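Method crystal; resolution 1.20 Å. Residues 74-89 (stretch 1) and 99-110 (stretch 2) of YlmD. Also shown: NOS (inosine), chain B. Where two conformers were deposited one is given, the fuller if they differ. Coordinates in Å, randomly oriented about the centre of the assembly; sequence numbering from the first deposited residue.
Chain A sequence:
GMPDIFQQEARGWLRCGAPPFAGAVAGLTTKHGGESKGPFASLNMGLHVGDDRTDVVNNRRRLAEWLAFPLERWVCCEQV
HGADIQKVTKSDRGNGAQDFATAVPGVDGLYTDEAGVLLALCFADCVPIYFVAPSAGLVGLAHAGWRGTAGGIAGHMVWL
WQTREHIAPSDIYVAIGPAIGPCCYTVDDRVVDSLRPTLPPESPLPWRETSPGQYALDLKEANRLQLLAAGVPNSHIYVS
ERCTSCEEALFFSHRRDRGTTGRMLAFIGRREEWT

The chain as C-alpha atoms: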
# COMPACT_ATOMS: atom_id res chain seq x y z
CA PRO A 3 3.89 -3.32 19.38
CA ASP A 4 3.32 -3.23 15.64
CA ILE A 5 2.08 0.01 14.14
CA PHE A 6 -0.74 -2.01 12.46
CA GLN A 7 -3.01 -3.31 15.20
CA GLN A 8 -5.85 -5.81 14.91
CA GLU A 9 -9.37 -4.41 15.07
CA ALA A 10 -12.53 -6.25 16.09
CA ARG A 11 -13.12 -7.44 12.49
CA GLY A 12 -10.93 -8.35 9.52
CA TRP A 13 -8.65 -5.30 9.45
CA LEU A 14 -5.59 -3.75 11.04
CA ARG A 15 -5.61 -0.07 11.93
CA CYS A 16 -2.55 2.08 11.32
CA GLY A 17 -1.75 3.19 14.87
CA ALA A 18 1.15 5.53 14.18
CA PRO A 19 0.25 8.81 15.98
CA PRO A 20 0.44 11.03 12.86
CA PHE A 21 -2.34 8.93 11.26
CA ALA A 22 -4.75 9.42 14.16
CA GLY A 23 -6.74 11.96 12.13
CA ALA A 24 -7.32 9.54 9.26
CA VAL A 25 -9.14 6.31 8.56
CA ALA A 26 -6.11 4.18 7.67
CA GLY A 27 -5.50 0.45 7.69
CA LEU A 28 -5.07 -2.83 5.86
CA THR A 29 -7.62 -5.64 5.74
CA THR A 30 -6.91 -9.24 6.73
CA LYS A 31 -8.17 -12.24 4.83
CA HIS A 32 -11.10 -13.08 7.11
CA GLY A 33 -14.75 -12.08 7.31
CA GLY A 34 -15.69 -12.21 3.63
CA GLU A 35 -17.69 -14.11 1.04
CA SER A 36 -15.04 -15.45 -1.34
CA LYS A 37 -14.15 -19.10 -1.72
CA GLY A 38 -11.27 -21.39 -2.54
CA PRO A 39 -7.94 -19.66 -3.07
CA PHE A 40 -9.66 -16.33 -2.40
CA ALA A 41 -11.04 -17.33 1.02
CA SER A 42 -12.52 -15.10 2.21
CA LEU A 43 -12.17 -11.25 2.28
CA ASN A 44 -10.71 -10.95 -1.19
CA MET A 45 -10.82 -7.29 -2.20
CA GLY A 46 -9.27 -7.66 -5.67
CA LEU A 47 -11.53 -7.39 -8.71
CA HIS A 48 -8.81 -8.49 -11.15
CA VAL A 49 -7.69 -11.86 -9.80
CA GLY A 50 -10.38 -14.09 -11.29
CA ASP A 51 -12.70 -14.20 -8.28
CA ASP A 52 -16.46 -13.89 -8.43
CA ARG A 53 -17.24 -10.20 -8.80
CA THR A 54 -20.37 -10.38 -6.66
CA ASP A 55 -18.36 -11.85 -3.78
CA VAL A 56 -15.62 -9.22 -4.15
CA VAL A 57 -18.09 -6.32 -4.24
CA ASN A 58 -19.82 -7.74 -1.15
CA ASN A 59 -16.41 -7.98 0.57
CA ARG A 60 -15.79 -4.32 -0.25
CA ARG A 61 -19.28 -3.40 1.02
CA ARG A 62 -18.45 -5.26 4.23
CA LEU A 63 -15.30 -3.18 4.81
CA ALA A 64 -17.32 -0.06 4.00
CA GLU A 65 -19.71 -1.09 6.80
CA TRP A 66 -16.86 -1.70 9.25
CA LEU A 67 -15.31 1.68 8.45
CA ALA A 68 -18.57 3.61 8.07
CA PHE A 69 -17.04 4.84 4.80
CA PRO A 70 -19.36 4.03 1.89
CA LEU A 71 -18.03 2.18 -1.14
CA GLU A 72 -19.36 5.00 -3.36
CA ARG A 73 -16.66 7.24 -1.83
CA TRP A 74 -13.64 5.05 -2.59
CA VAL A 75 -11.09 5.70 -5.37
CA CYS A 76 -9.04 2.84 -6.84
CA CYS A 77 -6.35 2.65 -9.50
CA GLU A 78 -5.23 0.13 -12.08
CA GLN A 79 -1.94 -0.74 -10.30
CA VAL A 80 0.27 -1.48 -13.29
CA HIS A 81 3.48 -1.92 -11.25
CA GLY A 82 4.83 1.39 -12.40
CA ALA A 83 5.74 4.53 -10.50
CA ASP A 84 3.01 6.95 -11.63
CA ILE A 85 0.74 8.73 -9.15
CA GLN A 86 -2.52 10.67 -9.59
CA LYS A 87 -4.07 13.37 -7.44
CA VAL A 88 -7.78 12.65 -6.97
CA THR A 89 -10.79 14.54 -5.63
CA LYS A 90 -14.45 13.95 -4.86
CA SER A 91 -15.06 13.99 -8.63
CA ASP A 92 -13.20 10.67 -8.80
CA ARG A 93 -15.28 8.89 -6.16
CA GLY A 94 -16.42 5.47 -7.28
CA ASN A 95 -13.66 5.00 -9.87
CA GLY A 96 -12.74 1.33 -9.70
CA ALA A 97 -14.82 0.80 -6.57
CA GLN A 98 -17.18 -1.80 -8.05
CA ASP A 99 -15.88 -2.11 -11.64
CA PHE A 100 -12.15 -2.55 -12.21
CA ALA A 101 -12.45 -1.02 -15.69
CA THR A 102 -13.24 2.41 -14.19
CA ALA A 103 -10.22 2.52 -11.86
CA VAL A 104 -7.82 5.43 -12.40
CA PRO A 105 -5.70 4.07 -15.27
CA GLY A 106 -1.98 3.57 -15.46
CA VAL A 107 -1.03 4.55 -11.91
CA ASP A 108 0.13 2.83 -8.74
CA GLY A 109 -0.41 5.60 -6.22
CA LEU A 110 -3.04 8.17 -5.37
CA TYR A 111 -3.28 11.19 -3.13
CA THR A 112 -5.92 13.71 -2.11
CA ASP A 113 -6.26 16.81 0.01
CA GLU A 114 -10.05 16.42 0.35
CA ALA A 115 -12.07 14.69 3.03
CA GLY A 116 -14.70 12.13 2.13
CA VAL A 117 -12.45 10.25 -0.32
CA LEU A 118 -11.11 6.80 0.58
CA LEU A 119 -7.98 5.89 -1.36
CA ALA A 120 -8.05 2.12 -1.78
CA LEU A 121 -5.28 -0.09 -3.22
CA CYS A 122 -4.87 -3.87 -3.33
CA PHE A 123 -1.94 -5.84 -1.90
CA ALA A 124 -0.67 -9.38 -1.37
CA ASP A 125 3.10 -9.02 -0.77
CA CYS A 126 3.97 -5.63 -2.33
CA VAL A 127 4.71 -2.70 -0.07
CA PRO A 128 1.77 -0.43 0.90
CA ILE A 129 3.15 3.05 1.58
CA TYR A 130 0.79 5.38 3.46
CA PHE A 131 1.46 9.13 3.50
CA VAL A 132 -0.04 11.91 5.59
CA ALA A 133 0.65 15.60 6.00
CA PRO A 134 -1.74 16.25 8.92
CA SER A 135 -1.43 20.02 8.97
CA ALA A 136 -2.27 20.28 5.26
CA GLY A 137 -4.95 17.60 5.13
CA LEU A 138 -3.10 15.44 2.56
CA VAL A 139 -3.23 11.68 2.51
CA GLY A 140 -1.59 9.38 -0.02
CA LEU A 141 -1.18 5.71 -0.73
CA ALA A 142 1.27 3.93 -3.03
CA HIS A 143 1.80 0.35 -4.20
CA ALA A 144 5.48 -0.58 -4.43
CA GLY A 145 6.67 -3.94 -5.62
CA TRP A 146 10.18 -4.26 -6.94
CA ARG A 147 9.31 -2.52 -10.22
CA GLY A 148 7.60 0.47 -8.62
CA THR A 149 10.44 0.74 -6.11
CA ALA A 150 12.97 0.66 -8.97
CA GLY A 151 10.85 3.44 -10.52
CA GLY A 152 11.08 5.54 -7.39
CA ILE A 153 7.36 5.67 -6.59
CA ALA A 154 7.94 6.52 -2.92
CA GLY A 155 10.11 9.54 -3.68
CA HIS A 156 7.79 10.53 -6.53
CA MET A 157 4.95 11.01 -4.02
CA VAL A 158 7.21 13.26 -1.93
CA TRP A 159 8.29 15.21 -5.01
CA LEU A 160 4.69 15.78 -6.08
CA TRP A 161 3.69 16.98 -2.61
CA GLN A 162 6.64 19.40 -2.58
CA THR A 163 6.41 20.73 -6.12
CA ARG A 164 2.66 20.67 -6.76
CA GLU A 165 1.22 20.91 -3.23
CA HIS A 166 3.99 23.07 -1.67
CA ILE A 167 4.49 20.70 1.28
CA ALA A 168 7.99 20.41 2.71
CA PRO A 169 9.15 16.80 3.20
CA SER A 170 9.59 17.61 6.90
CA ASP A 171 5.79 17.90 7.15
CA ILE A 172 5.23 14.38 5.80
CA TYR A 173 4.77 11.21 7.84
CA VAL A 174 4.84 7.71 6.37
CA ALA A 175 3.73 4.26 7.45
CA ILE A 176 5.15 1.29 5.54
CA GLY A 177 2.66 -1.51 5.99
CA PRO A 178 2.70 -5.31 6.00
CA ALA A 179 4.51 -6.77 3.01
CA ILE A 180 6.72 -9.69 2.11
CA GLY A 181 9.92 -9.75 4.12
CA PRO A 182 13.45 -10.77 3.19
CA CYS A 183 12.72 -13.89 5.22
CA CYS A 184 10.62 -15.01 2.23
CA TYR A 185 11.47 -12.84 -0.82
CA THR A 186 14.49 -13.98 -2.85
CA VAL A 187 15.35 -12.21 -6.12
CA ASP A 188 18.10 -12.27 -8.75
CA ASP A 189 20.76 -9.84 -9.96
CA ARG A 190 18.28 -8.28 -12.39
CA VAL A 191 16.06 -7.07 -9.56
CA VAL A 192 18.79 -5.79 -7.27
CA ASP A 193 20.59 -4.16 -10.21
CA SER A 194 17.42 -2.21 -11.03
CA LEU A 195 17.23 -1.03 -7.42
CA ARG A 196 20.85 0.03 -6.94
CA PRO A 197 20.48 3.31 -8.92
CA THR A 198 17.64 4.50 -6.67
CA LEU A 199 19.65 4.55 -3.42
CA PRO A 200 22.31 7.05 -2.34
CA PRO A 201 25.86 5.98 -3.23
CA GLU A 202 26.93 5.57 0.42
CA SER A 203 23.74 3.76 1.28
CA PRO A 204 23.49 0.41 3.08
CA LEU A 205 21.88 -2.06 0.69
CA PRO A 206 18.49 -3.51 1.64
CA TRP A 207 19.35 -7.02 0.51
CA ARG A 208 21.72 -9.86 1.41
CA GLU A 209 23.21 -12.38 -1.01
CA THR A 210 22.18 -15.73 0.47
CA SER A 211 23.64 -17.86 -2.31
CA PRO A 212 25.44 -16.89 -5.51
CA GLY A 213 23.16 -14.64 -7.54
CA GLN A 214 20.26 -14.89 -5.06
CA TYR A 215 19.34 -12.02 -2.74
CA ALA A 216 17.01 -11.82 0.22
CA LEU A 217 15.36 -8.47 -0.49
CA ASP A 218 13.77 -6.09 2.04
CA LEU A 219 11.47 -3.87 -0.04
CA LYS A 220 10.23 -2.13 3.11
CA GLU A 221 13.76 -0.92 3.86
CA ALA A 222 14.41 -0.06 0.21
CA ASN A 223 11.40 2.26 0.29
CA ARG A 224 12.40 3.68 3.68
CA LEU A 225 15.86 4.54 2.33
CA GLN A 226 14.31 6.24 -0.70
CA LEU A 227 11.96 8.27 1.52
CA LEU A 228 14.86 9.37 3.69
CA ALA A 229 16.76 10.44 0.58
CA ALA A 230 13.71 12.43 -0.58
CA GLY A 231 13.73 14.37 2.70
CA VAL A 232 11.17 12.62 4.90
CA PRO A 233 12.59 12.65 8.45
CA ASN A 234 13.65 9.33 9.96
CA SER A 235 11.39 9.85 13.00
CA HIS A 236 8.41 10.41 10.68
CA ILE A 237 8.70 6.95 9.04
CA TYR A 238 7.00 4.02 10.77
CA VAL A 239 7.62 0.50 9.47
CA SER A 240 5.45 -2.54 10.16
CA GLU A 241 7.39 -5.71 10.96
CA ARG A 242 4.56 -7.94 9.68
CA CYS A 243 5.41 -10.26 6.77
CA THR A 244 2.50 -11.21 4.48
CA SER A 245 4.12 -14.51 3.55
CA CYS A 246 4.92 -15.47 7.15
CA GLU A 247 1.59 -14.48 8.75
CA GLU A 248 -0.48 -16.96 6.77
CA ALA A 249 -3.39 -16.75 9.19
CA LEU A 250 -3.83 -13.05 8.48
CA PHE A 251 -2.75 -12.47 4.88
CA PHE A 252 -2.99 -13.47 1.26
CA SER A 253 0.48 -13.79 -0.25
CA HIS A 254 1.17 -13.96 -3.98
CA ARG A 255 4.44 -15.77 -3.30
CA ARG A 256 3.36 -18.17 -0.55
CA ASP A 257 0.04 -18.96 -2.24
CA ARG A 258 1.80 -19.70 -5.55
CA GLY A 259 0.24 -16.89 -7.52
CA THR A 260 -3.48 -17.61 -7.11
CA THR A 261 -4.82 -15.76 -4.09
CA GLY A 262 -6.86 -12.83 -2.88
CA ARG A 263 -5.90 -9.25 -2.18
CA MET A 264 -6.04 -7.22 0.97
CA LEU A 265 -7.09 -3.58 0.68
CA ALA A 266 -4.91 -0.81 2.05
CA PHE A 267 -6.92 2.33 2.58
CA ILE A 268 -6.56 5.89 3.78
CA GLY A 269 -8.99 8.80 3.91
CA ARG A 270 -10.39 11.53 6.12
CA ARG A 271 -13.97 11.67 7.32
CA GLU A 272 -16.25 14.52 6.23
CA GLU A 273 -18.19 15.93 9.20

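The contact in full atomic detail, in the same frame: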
# COMPACT_ATOMS: atom_id res chain seq x y z
N TRP A 74 -14.99 5.55 -2.44
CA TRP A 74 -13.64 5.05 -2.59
C TRP A 74 -13.10 5.44 -3.97
O TRP A 74 -13.87 5.60 -4.92
CB TRP A 74 -13.57 3.53 -2.49
CG TRP A 74 -14.07 2.92 -1.23
CD1 TRP A 74 -14.76 3.49 -0.20
CD2 TRP A 74 -13.89 1.55 -0.90
NE1 TRP A 74 -15.02 2.53 0.77
CE2 TRP A 74 -14.50 1.33 0.35
CE3 TRP A 74 -13.25 0.47 -1.53
CZ2 TRP A 74 -14.50 0.08 0.96
CZ3 TRP A 74 -13.29 -0.77 -0.92
CH2 TRP A 74 -13.89 -0.95 0.30
N VAL A 75 -11.76 5.52 -4.08
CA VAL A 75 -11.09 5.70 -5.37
C VAL A 75 -9.99 4.66 -5.47
O VAL A 75 -9.16 4.55 -4.56
CB VAL A 75 -10.48 7.10 -5.51
CG1 VAL A 75 -9.86 7.23 -6.89
CG2 VAL A 75 -11.51 8.18 -5.29
N CYS A 76 -9.99 3.90 -6.56
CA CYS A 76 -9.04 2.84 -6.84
C CYS A 76 -8.28 3.18 -8.12
O CYS A 76 -8.72 3.99 -8.94
CB CYS A 76 -9.79 1.51 -7.02
SG CYS A 76 -10.69 0.98 -5.54
N CYS A 77 -7.16 2.49 -8.30
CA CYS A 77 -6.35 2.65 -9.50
C CYS A 77 -5.95 1.30 -10.08
O CYS A 77 -6.10 0.25 -9.46
CB CYS A 77 -5.12 3.52 -9.23
SG CYS A 77 -3.96 2.92 -8.00
N GLU A 78 -5.48 1.35 -11.32
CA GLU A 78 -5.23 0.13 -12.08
C GLU A 78 -4.11 -0.70 -11.48
O GLU A 78 -4.14 -1.93 -11.59
CB GLU A 78 -4.89 0.48 -13.51
CG GLU A 78 -4.78 -0.71 -14.41
CD GLU A 78 -4.48 -0.33 -15.86
OE1 GLU A 78 -4.40 -1.29 -16.70
OE2 GLU A 78 -4.33 0.86 -16.20
N GLN A 79 -3.10 -0.06 -10.91
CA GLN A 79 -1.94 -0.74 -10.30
C GLN A 79 -1.17 -1.58 -11.32
O GLN A 79 -1.18 -2.81 -11.29
CB GLN A 79 -2.35 -1.54 -9.06
CG GLN A 79 -2.92 -0.67 -7.96
CD GLN A 79 -3.29 -1.41 -6.69
OE1 GLN A 79 -4.40 -1.28 -6.19
NE2 GLN A 79 -2.34 -2.14 -6.13
N VAL A 80 -0.46 -0.87 -12.19
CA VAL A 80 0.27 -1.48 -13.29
C VAL A 80 1.72 -1.81 -12.97
O VAL A 80 2.47 -2.19 -13.87
CB VAL A 80 0.18 -0.63 -14.57
CG1 VAL A 80 -1.27 -0.49 -14.99
CG2 VAL A 80 0.87 0.72 -14.39
N HIS A 81 2.10 -1.69 -11.69
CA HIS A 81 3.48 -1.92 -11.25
C HIS A 81 4.47 -0.94 -11.86
O HIS A 81 5.62 -1.27 -12.14
CB HIS A 81 3.92 -3.38 -11.48
CG HIS A 81 3.40 -4.31 -10.44
ND1 HIS A 81 2.17 -4.91 -10.54
CD2 HIS A 81 3.93 -4.70 -9.25
CE1 HIS A 81 1.97 -5.67 -9.48
NE2 HIS A 81 3.01 -5.55 -8.68
N GLY A 82 4.00 0.28 -12.09
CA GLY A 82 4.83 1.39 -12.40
C GLY A 82 4.99 2.33 -11.22
O GLY A 82 4.71 2.00 -10.07
N ALA A 83 5.46 3.54 -11.53
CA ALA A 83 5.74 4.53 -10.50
C ALA A 83 4.93 5.80 -10.67
O ALA A 83 5.30 6.85 -10.11
CB ALA A 83 7.24 4.82 -10.45
N ASP A 84 3.83 5.76 -11.40
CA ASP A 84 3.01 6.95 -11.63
C ASP A 84 1.96 7.10 -10.53
O ASP A 84 1.53 6.13 -9.91
CB ASP A 84 2.38 6.87 -13.02
CG ASP A 84 3.38 7.14 -14.14
OD1 ASP A 84 4.11 8.17 -14.07
OD2 ASP A 84 3.43 6.34 -15.08
N ILE A 85 1.60 8.36 -10.27
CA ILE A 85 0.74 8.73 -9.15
C ILE A 85 -0.24 9.78 -9.66
O ILE A 85 0.13 10.64 -10.47
CB ILE A 85 1.58 9.33 -8.01
CG1 ILE A 85 2.50 8.30 -7.40
CG2 ILE A 85 0.68 9.96 -6.95
CD1 ILE A 85 3.56 8.89 -6.48
N GLN A 86 -1.49 9.72 -9.19
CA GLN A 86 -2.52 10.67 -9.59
C GLN A 86 -3.14 11.34 -8.37
O GLN A 86 -3.51 10.65 -7.41
CB GLN A 86 -3.64 9.94 -10.35
CG GLN A 86 -4.57 10.84 -11.13
CD GLN A 86 -4.02 11.13 -12.51
OE1 GLN A 86 -4.11 10.29 -13.41
NE2 GLN A 86 -3.43 12.29 -12.68
N LYS A 87 -3.27 12.65 -8.41
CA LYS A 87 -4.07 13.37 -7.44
C LYS A 87 -5.54 13.18 -7.78
O LYS A 87 -5.94 13.32 -8.94
CB LYS A 87 -3.74 14.86 -7.51
CG LYS A 87 -4.58 15.71 -6.57
CD LYS A 87 -4.15 17.15 -6.61
CE LYS A 87 -4.94 18.03 -5.63
NZ LYS A 87 -4.32 19.38 -5.48
N VAL A 88 -6.34 12.84 -6.77
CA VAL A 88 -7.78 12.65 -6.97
C VAL A 88 -8.59 13.51 -6.01
O VAL A 88 -8.09 13.99 -4.99
CB VAL A 88 -8.18 11.17 -6.83
CG1 VAL A 88 -7.50 10.35 -7.92
CG2 VAL A 88 -7.80 10.64 -5.44
N THR A 89 -9.86 13.70 -6.37
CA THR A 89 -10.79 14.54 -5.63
C THR A 89 -12.14 13.85 -5.54
O THR A 89 -12.33 12.73 -6.01
CB THR A 89 -10.98 15.90 -6.31
OG1 THR A 89 -11.68 15.70 -7.56
CG2 THR A 89 -9.65 16.59 -6.56
N ASP A 99 -16.16 -1.66 -10.27
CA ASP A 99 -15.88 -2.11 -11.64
C ASP A 99 -14.42 -1.78 -11.89
O ASP A 99 -14.05 -0.60 -11.95
CB ASP A 99 -16.77 -1.39 -12.66
CG ASP A 99 -16.58 -1.92 -14.07
OD1 ASP A 99 -17.51 -1.80 -14.88
OD2 ASP A 99 -15.50 -2.49 -14.36
N PHE A 100 -13.57 -2.81 -12.03
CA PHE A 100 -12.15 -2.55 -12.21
C PHE A 100 -11.87 -1.68 -13.42
O PHE A 100 -10.90 -0.91 -13.42
CB PHE A 100 -11.41 -3.89 -12.37
CG PHE A 100 -9.93 -3.76 -12.42
CD1 PHE A 100 -9.23 -3.31 -11.31
CD2 PHE A 100 -9.22 -4.08 -13.55
CE1 PHE A 100 -7.84 -3.17 -11.34
CE2 PHE A 100 -7.83 -3.95 -13.59
CZ PHE A 100 -7.15 -3.50 -12.48
N ALA A 101 -12.69 -1.77 -14.46
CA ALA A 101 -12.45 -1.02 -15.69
C ALA A 101 -12.54 0.48 -15.50
O ALA A 101 -12.07 1.22 -16.37
CB ALA A 101 -13.41 -1.48 -16.79
N THR A 102 -13.15 0.97 -14.42
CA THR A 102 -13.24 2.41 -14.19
C THR A 102 -12.19 2.92 -13.21
O THR A 102 -12.21 4.11 -12.88
CB THR A 102 -14.63 2.85 -13.71
OG1 THR A 102 -14.90 2.38 -12.39
CG2 THR A 102 -15.71 2.37 -14.66
N ALA A 103 -11.30 2.07 -12.72
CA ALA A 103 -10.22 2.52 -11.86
C ALA A 103 -9.36 3.56 -12.58
O ALA A 103 -9.28 3.59 -13.81
CB ALA A 103 -9.34 1.33 -11.48
N VAL A 104 -8.70 4.42 -11.82
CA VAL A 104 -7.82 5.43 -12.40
C VAL A 104 -6.74 4.68 -13.19
O VAL A 104 -6.01 3.88 -12.59
CB VAL A 104 -7.18 6.30 -11.30
CG1 VAL A 104 -6.21 7.30 -11.91
CG2 VAL A 104 -8.23 6.97 -10.48
N PRO A 105 -6.59 4.93 -14.48
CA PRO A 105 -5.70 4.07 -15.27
C PRO A 105 -4.23 4.43 -15.14
O PRO A 105 -3.84 5.58 -14.96
CB PRO A 105 -6.18 4.31 -16.71
CG PRO A 105 -6.78 5.66 -16.68
CD PRO A 105 -7.39 5.83 -15.33
N GLY A 106 -3.40 3.39 -15.23
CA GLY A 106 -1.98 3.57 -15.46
C GLY A 106 -1.18 4.05 -14.27
O GLY A 106 -0.03 4.47 -14.45
N VAL A 107 -1.74 4.04 -13.07
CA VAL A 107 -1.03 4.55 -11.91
C VAL A 107 -1.04 3.52 -10.79
O VAL A 107 -1.92 2.65 -10.70
CB VAL A 107 -1.53 5.92 -11.41
CG1 VAL A 107 -1.64 6.94 -12.52
CG2 VAL A 107 -2.85 5.80 -10.69
N ASP A 108 -0.08 3.69 -9.88
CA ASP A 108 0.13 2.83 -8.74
C ASP A 108 0.10 3.60 -7.42
O ASP A 108 0.35 3.00 -6.37
CB ASP A 108 1.46 2.06 -8.89
CG ASP A 108 1.32 0.95 -9.91
OD1 ASP A 108 1.37 1.27 -11.12
OD2 ASP A 108 1.07 -0.19 -9.44
N GLY A 109 -0.21 4.88 -7.45
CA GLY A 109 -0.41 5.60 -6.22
C GLY A 109 -1.42 6.70 -6.45
O GLY A 109 -1.62 7.17 -7.57
N LEU A 110 -2.02 7.14 -5.35
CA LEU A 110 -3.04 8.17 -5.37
C LEU A 110 -2.81 9.09 -4.18
O LEU A 110 -2.27 8.66 -3.15
CB LEU A 110 -4.45 7.59 -5.20
CG LEU A 110 -4.91 6.62 -6.28
CD1 LEU A 110 -6.22 5.98 -5.89
CD2 LEU A 110 -4.97 7.31 -7.62
N9 NOS B . -5.08 -6.80 -8.85
C4 NOS B . -5.63 -5.61 -8.57
N3 NOS B . -5.10 -4.23 -8.50
C2 NOS B . -5.99 -3.14 -8.20
N1 NOS B . -7.39 -3.37 -7.96
C6 NOS B . -7.95 -4.67 -8.01
O6 NOS B . -9.12 -4.79 -7.79
C5 NOS B . -6.97 -5.81 -8.33
N7 NOS B . -7.18 -7.09 -8.42
C8 NOS B . -6.05 -7.71 -8.74
C5' NOS B . -1.63 -5.31 -6.76
O5' NOS B . -0.80 -5.79 -5.71
C4' NOS B . -1.72 -6.31 -7.89
O4' NOS B . -3.02 -6.94 -7.83
C1' NOS B . -3.63 -6.91 -9.10
C2' NOS B . -2.97 -5.77 -9.88
O2' NOS B . -2.99 -6.04 -11.27
C3' NOS B . -1.55 -5.75 -9.30
O3' NOS B . -0.71 -6.64 -10.06
O HOH W 1 2.21 3.55 -12.36
O HOH W 2 2.83 3.73 -15.00
O HOH W 3 -4.63 8.29 -15.12

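The two stretches bury 1033 Å² between them, counting both sides. Backbone hydrogen bonds fix the register at several points, and side chains fill the spaces between.

At one end the backbones form a single bridge. Val104 N donates to Cys76 O at 2.9 Å, and Glu78 N donates to Val104 O at 2.9 Å. Cys77 sits between these two bonds, its CA 3.3 Å from Val104 O. Its CB lies 4.0 Å from Val104 CB, 3.5 Å from Val107 CG2 and 4.1 Å from Leu110 CD2. These neighbours crowd the Cys77 side chain, and a small residue suits the place. Its SG approaches Val107 O at 3.4 Å.

Leu110 is the main bump of the apolar part. Its CA-to-CB bond points to the same face of the sheet as that of Gln86, and its end comes nearer stretch 1. With chi1 m and chi2 t, it fills a hollow lined by Val75, Cys77 and Val88. Leu110 CD1 is 4.0 Å from Val75 CG1, and Leu110 CD2 is 4.0 Å from Val88 CG1. Val104 closes the hollow further: its CG2 is 4.0 Å from Val75 CG1 and 4.3 Å from Val88 CG1. These buried branched side chains pack without leaving polar groups to satisfy. Ala103 points toward stretch 1, and its CB rests 3.7 Å from Cys77 C. A short side chain fits close against the backbone there.

Asp108 plugs the turn that follows Gln79. Its CA-to-CB bond runs sideways, but its carboxylate reaches into the loop and meets backbone amides. His81 N donates to Asp108 OD2 at 2.9 Å, and Gly82 N donates to Asp108 OD1 at 3.0 Å. Val80 N adds a weak bond to Asp108 OD1, also 3.0 Å. An acidic side chain suits this buried site because the amides supply its hydrogen bonds. Just before the turn, Gln79 N donates to Val107 O at 3.0 Å.

Glu78 works in the reverse direction. Its extended side chain reaches along stretch 2, and OE2 accepts from Gly106 N at 2.9 Å. Gly106 has a positive phi, which by itself favours glycine.

Beyond the loop the strands run parallel. Asp84 O accepts from Asp108 N at 2.9 Å, with a weak second bond from Gly109 N at 3.3 Å. Gln86 N then donates to Gly109 O at 3.0 Å. Gly109 leaves room for Ile85: an ideal CB on this glycine would lie only 3.2 Å from Ile85 CG1, a tight fit.

Water fills the remaining gaps. One water accepts from Asp84 N at 2.9 Å and lies 2.7 Å from Asp108 OD1. Another donates to Gln86 OE1 at 2.7 Å and to Pro105 O at 2.8 Å, joining the exposed edges.

Inosine lies beside this contact. Phe100 CE1 is 3.4 Å from inosine N1, with N1 at the ring edge. Phe100 CZ also meets Glu78 O at 3.5 Å, so this ring touches both stretch 1 and the ligand.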